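Local coordinates for GH62 hydrolase (Scytalidium thermophilum, PDB 4PVA), which probably removes L-arabinofuranosyl side groups from arabinoxylan, as an alpha-L-arabinofuranosidase of glycoside hydrolase family 62, at residues D47-A61 with A102-L116. Sequence-based numbering, arbitrary orientation.
Sequences DPTAVLINGTYHVFA and APQVFYFEPHKLWYL
V105 and T49 join two neighbouring blades of the five-bladed beta-propeller characteristic of family GH62. Each blade contributes a hairpin, and the innermost strands, 47-53 and 102-108, run nearly parallel (16° between their directions). One direct hydrogen bond spans the gap: V105 N donates to T49 OG1 (3.0 Å, 159° at the hydrogen). The threonine suits this place because its two branches do different work. OG1, anti to the backbone N (chi1 180°), accepts the V105 N-H and also hydrogen-bonds E297 OE1, while CG2 lies 4.0 Å from P103 CG. Nearer the start of both strands a water lies within hydrogen-bonding distance of D47 O and P103 O, carbonyls that face the blade interface. D47 sets OD1 3.3 Å from P103 CD, and S62 OG bonds both that oxygen and A102 N, tying the two strand starts together; a phosphate ion, probably from the crystallisation liquor, lies about 4 Å from the D47 side chain and may mark a pocket.

Apolar packing fills the rest. The compact, puckered P103 ring sets CG 3.9 Å from F60 CB, and V105 CG2 meets F60 CE1 at 3.8 Å. Toward the hairpin turn, V51 CG2 and I53 CD1 reach the six-membered ring of W114, large enough to bridge the widening gap. L116, with CG anti to its own N, lays CD1 over one face of the F60 ring, 3.9 Å from the centroid, in a CH-pi contact.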
# COMPACT_ATOMS: atom_id res chain seq x y z
N ASP A 47 -6.04 2.60 -4.55
CA ASP A 47 -4.91 1.90 -3.95
C ASP A 47 -3.59 2.14 -4.66
O ASP A 47 -3.01 1.24 -5.26
CB ASP A 47 -5.24 0.43 -3.69
CG ASP A 47 -5.56 -0.37 -4.89
OD1 ASP A 47 -4.75 -0.38 -5.86
OD2 ASP A 47 -6.62 -1.09 -4.87
N PRO A 48 -3.06 3.37 -4.56
CA PRO A 48 -1.83 3.69 -5.29
C PRO A 48 -0.56 3.23 -4.59
O PRO A 48 -0.49 3.17 -3.36
CB PRO A 48 -1.88 5.22 -5.33
CG PRO A 48 -2.54 5.58 -4.05
CD PRO A 48 -3.60 4.53 -3.85
N THR A 49 0.46 2.95 -5.39
CA THR A 49 1.84 2.82 -4.92
C THR A 49 2.66 3.74 -5.82
O THR A 49 2.33 3.88 -7.00
CB THR A 49 2.34 1.35 -4.97
OG1 THR A 49 3.69 1.31 -4.51
CG2 THR A 49 2.28 0.77 -6.37
N ALA A 50 3.68 4.39 -5.27
CA ALA A 50 4.37 5.42 -6.04
C ALA A 50 5.79 5.63 -5.56
O ALA A 50 6.09 5.56 -4.36
CB ALA A 50 3.63 6.74 -5.93
N VAL A 51 6.65 5.95 -6.54
CA VAL A 51 8.01 6.38 -6.30
C VAL A 51 8.28 7.66 -7.08
O VAL A 51 7.60 7.93 -8.07
CB VAL A 51 9.03 5.28 -6.66
CG1 VAL A 51 8.90 4.08 -5.73
CG2 VAL A 51 8.88 4.85 -8.13
N LEU A 52 9.26 8.41 -6.59
CA LEU A 52 9.70 9.64 -7.26
C LEU A 52 11.15 9.43 -7.62
O LEU A 52 11.96 9.16 -6.77
CB LEU A 52 9.50 10.82 -6.34
CG LEU A 52 10.15 12.16 -6.74
CD1 LEU A 52 9.60 12.65 -8.07
CD2 LEU A 52 9.94 13.22 -5.66
N ILE A 53 11.47 9.56 -8.91
CA ILE A 53 12.82 9.30 -9.44
C ILE A 53 13.15 10.45 -10.39
O ILE A 53 12.49 10.63 -11.39
CB ILE A 53 12.91 7.97 -10.21
CG1 ILE A 53 12.38 6.78 -9.39
CG2 ILE A 53 14.34 7.70 -10.66
CD1 ILE A 53 12.11 5.56 -10.26
N ASN A 54 14.14 11.24 -10.01
CA ASN A 54 14.66 12.31 -10.90
C ASN A 54 13.54 13.22 -11.40
O ASN A 54 13.46 13.55 -12.58
CB ASN A 54 15.45 11.69 -12.04
CG ASN A 54 16.70 10.96 -11.56
OD1 ASN A 54 17.33 11.36 -10.57
ND2 ASN A 54 17.05 9.88 -12.26
N GLY A 55 12.67 13.59 -10.47
CA GLY A 55 11.58 14.51 -10.73
C GLY A 55 10.34 13.93 -11.37
O GLY A 55 9.36 14.65 -11.54
N THR A 56 10.35 12.63 -11.67
CA THR A 56 9.17 11.98 -12.22
C THR A 56 8.54 11.04 -11.19
O THR A 56 9.22 10.20 -10.60
CB THR A 56 9.50 11.19 -13.47
OG1 THR A 56 10.02 12.08 -14.47
CG2 THR A 56 8.27 10.50 -14.05
N TYR A 57 7.24 11.25 -11.00
CA TYR A 57 6.40 10.36 -10.17
C TYR A 57 5.88 9.21 -11.01
O TYR A 57 5.32 9.42 -12.08
CB TYR A 57 5.22 11.12 -9.59
CG TYR A 57 5.61 12.26 -8.71
CD1 TYR A 57 5.85 12.08 -7.36
CD2 TYR A 57 5.77 13.56 -9.23
CE1 TYR A 57 6.22 13.16 -6.55
CE2 TYR A 57 6.11 14.61 -8.41
CZ TYR A 57 6.36 14.40 -7.12
OH TYR A 57 6.69 15.51 -6.36
N HIS A 58 6.12 8.00 -10.51
CA HIS A 58 5.69 6.77 -11.14
C HIS A 58 4.65 6.13 -10.23
O HIS A 58 4.95 5.83 -9.10
CB HIS A 58 6.87 5.82 -11.27
CG HIS A 58 7.95 6.33 -12.17
ND1 HIS A 58 7.98 6.08 -13.51
CD2 HIS A 58 9.05 7.08 -11.90
CE1 HIS A 58 9.04 6.65 -14.04
NE2 HIS A 58 9.71 7.26 -13.09
N VAL A 59 3.44 5.97 -10.75
CA VAL A 59 2.31 5.48 -9.97
C VAL A 59 1.72 4.22 -10.58
O VAL A 59 1.54 4.12 -11.79
CB VAL A 59 1.22 6.55 -9.83
CG1 VAL A 59 0.06 6.05 -8.95
CG2 VAL A 59 1.80 7.83 -9.24
N PHE A 60 1.43 3.24 -9.72
CA PHE A 60 0.61 2.09 -10.08
C PHE A 60 -0.63 2.15 -9.23
O PHE A 60 -0.55 2.48 -8.03
CB PHE A 60 1.34 0.76 -9.86
CG PHE A 60 2.64 0.64 -10.64
CD1 PHE A 60 3.78 1.33 -10.23
CD2 PHE A 60 2.71 -0.14 -11.78
CE1 PHE A 60 4.96 1.25 -10.95
CE2 PHE A 60 3.91 -0.25 -12.47
CZ PHE A 60 5.01 0.45 -12.04
N ALA A 61 -1.79 1.89 -9.80
CA ALA A 61 -3.06 1.93 -9.12
C ALA A 61 -3.99 0.87 -9.67
O ALA A 61 -3.71 0.30 -10.74
CB ALA A 61 -3.71 3.32 -9.26
N ALA A 102 -4.36 -3.91 -5.98
CA ALA A 102 -3.64 -3.45 -4.78
C ALA A 102 -2.13 -3.67 -4.84
O ALA A 102 -1.57 -4.47 -4.08
CB ALA A 102 -4.24 -4.04 -3.52
N PRO A 103 -1.46 -2.94 -5.73
CA PRO A 103 -0.02 -3.11 -5.90
C PRO A 103 0.83 -2.33 -4.90
O PRO A 103 0.39 -1.31 -4.32
CB PRO A 103 0.21 -2.55 -7.31
CG PRO A 103 -0.82 -1.50 -7.46
CD PRO A 103 -2.02 -1.99 -6.71
N GLN A 104 2.08 -2.78 -4.78
CA GLN A 104 3.18 -2.14 -4.06
C GLN A 104 4.38 -2.29 -4.98
O GLN A 104 4.68 -3.41 -5.39
CB GLN A 104 3.45 -2.87 -2.76
CG GLN A 104 4.65 -2.33 -2.00
CD GLN A 104 5.33 -3.32 -1.10
OE1 GLN A 104 5.22 -4.53 -1.29
NE2 GLN A 104 6.05 -2.81 -0.12
N VAL A 105 5.08 -1.20 -5.26
CA VAL A 105 6.26 -1.24 -6.15
C VAL A 105 7.54 -0.91 -5.40
O VAL A 105 7.57 0.02 -4.61
CB VAL A 105 6.10 -0.30 -7.37
CG1 VAL A 105 6.19 1.17 -7.04
CG2 VAL A 105 7.11 -0.70 -8.44
N PHE A 106 8.61 -1.64 -5.68
CA PHE A 106 9.92 -1.34 -5.14
C PHE A 106 10.98 -1.96 -6.02
O PHE A 106 10.69 -2.85 -6.83
CB PHE A 106 10.08 -1.81 -3.67
CG PHE A 106 9.83 -3.27 -3.48
CD1 PHE A 106 10.83 -4.22 -3.66
CD2 PHE A 106 8.54 -3.72 -3.19
CE1 PHE A 106 10.56 -5.57 -3.52
CE2 PHE A 106 8.26 -5.05 -3.07
CZ PHE A 106 9.27 -5.98 -3.24
N TYR A 107 12.21 -1.47 -5.88
CA TYR A 107 13.37 -1.98 -6.62
C TYR A 107 14.13 -2.95 -5.76
O TYR A 107 14.62 -2.61 -4.69
CB TYR A 107 14.26 -0.82 -7.01
CG TYR A 107 15.37 -1.17 -8.00
CD1 TYR A 107 15.08 -1.52 -9.30
CD2 TYR A 107 16.68 -1.13 -7.60
CE1 TYR A 107 16.10 -1.82 -10.20
CE2 TYR A 107 17.69 -1.45 -8.49
CZ TYR A 107 17.38 -1.77 -9.74
OH TYR A 107 18.40 -2.06 -10.66
N PHE A 108 14.20 -4.20 -6.22
CA PHE A 108 14.89 -5.23 -5.50
C PHE A 108 16.33 -5.18 -6.04
O PHE A 108 16.67 -5.84 -7.04
CB PHE A 108 14.26 -6.63 -5.68
CG PHE A 108 14.81 -7.63 -4.71
CD1 PHE A 108 14.38 -7.66 -3.41
CD2 PHE A 108 15.74 -8.58 -5.12
CE1 PHE A 108 14.91 -8.55 -2.50
CE2 PHE A 108 16.28 -9.47 -4.21
CZ PHE A 108 15.86 -9.48 -2.91
N GLU A 109 17.18 -4.45 -5.34
CA GLU A 109 18.51 -4.09 -5.87
C GLU A 109 19.36 -5.32 -6.19
O GLU A 109 20.03 -5.33 -7.24
CB GLU A 109 19.21 -3.10 -4.93
CG GLU A 109 20.59 -2.64 -5.40
CD GLU A 109 21.67 -3.68 -5.16
OE1 GLU A 109 21.56 -4.47 -4.19
OE2 GLU A 109 22.63 -3.72 -5.95
N PRO A 110 19.35 -6.36 -5.34
CA PRO A 110 20.18 -7.52 -5.71
C PRO A 110 19.82 -8.17 -7.06
O PRO A 110 20.71 -8.84 -7.65
CB PRO A 110 19.97 -8.49 -4.54
CG PRO A 110 19.60 -7.61 -3.39
CD PRO A 110 18.81 -6.48 -3.97
N HIS A 111 18.60 -8.04 -7.58
CA HIS A 111 18.23 -8.58 -8.89
C HIS A 111 18.21 -7.56 -10.02
O HIS A 111 17.89 -7.89 -11.15
CB HIS A 111 16.85 -9.27 -8.88
CG HIS A 111 16.76 -10.44 -7.97
ND1 HIS A 111 15.56 -11.01 -7.62
CD2 HIS A 111 17.71 -11.10 -7.27
CE1 HIS A 111 15.77 -12.00 -6.77
NE2 HIS A 111 17.07 -12.07 -6.53
N LYS A 112 18.46 -6.30 -9.68
CA LYS A 112 18.31 -5.21 -10.63
C LYS A 112 16.95 -5.29 -11.33
O LYS A 112 16.81 -5.02 -12.50
CB LYS A 112 19.48 -5.25 -11.63
CG LYS A 112 20.84 -5.26 -10.95
CD LYS A 112 21.15 -3.96 -10.29
CE LYS A 112 22.56 -3.93 -9.68
NZ LYS A 112 22.75 -4.91 -8.57
N LEU A 113 15.91 -5.57 -10.53
CA LEU A 113 14.54 -5.65 -11.04
C LEU A 113 13.60 -4.90 -10.13
O LEU A 113 13.69 -5.02 -8.91
CB LEU A 113 14.06 -7.09 -11.08
CG LEU A 113 14.66 -7.99 -12.15
CD1 LEU A 113 14.15 -9.41 -11.94
CD2 LEU A 113 14.30 -7.51 -13.54
N TRP A 114 12.68 -4.18 -10.75
CA TRP A 114 11.49 -3.68 -10.03
C TRP A 114 10.59 -4.88 -9.80
O TRP A 114 10.39 -5.72 -10.70
CB TRP A 114 10.76 -2.62 -10.83
CG TRP A 114 11.56 -1.36 -10.98
CD1 TRP A 114 12.45 -1.04 -11.96
CD2 TRP A 114 11.59 -0.27 -10.05
NE1 TRP A 114 13.00 0.19 -11.71
CE2 TRP A 114 12.49 0.69 -10.54
CE3 TRP A 114 10.90 0.00 -8.86
CZ2 TRP A 114 12.74 1.89 -9.88
CZ3 TRP A 114 11.15 1.19 -8.21
CH2 TRP A 114 12.07 2.11 -8.71
N TYR A 115 10.03 -4.97 -8.59
CA TYR A 115 8.94 -5.90 -8.25
C TYR A 115 7.67 -5.11 -8.04
O TYR A 115 7.68 -4.05 -7.38
CB TYR A 115 9.25 -6.72 -7.01
CG TYR A 115 10.20 -7.86 -7.28
CD1 TYR A 115 11.53 -7.61 -7.60
CD2 TYR A 115 9.78 -9.20 -7.20
CE1 TYR A 115 12.42 -8.66 -7.89
CE2 TYR A 115 10.67 -10.24 -7.49
CZ TYR A 115 11.98 -9.96 -7.81
OH TYR A 115 12.87 -11.01 -8.10
N LEU A 116 6.58 -5.62 -8.59
CA LEU A 116 5.23 -5.16 -8.32
C LEU A 116 4.55 -6.28 -7.57
O LEU A 116 4.40 -7.39 -8.11
CB LEU A 116 4.48 -4.82 -9.62
CG LEU A 116 3.22 -4.01 -9.45
CD1 LEU A 116 3.57 -2.59 -9.04
CD2 LEU A 116 2.39 -4.02 -10.72
O HOH W 1 -2.13 -0.99 -3.19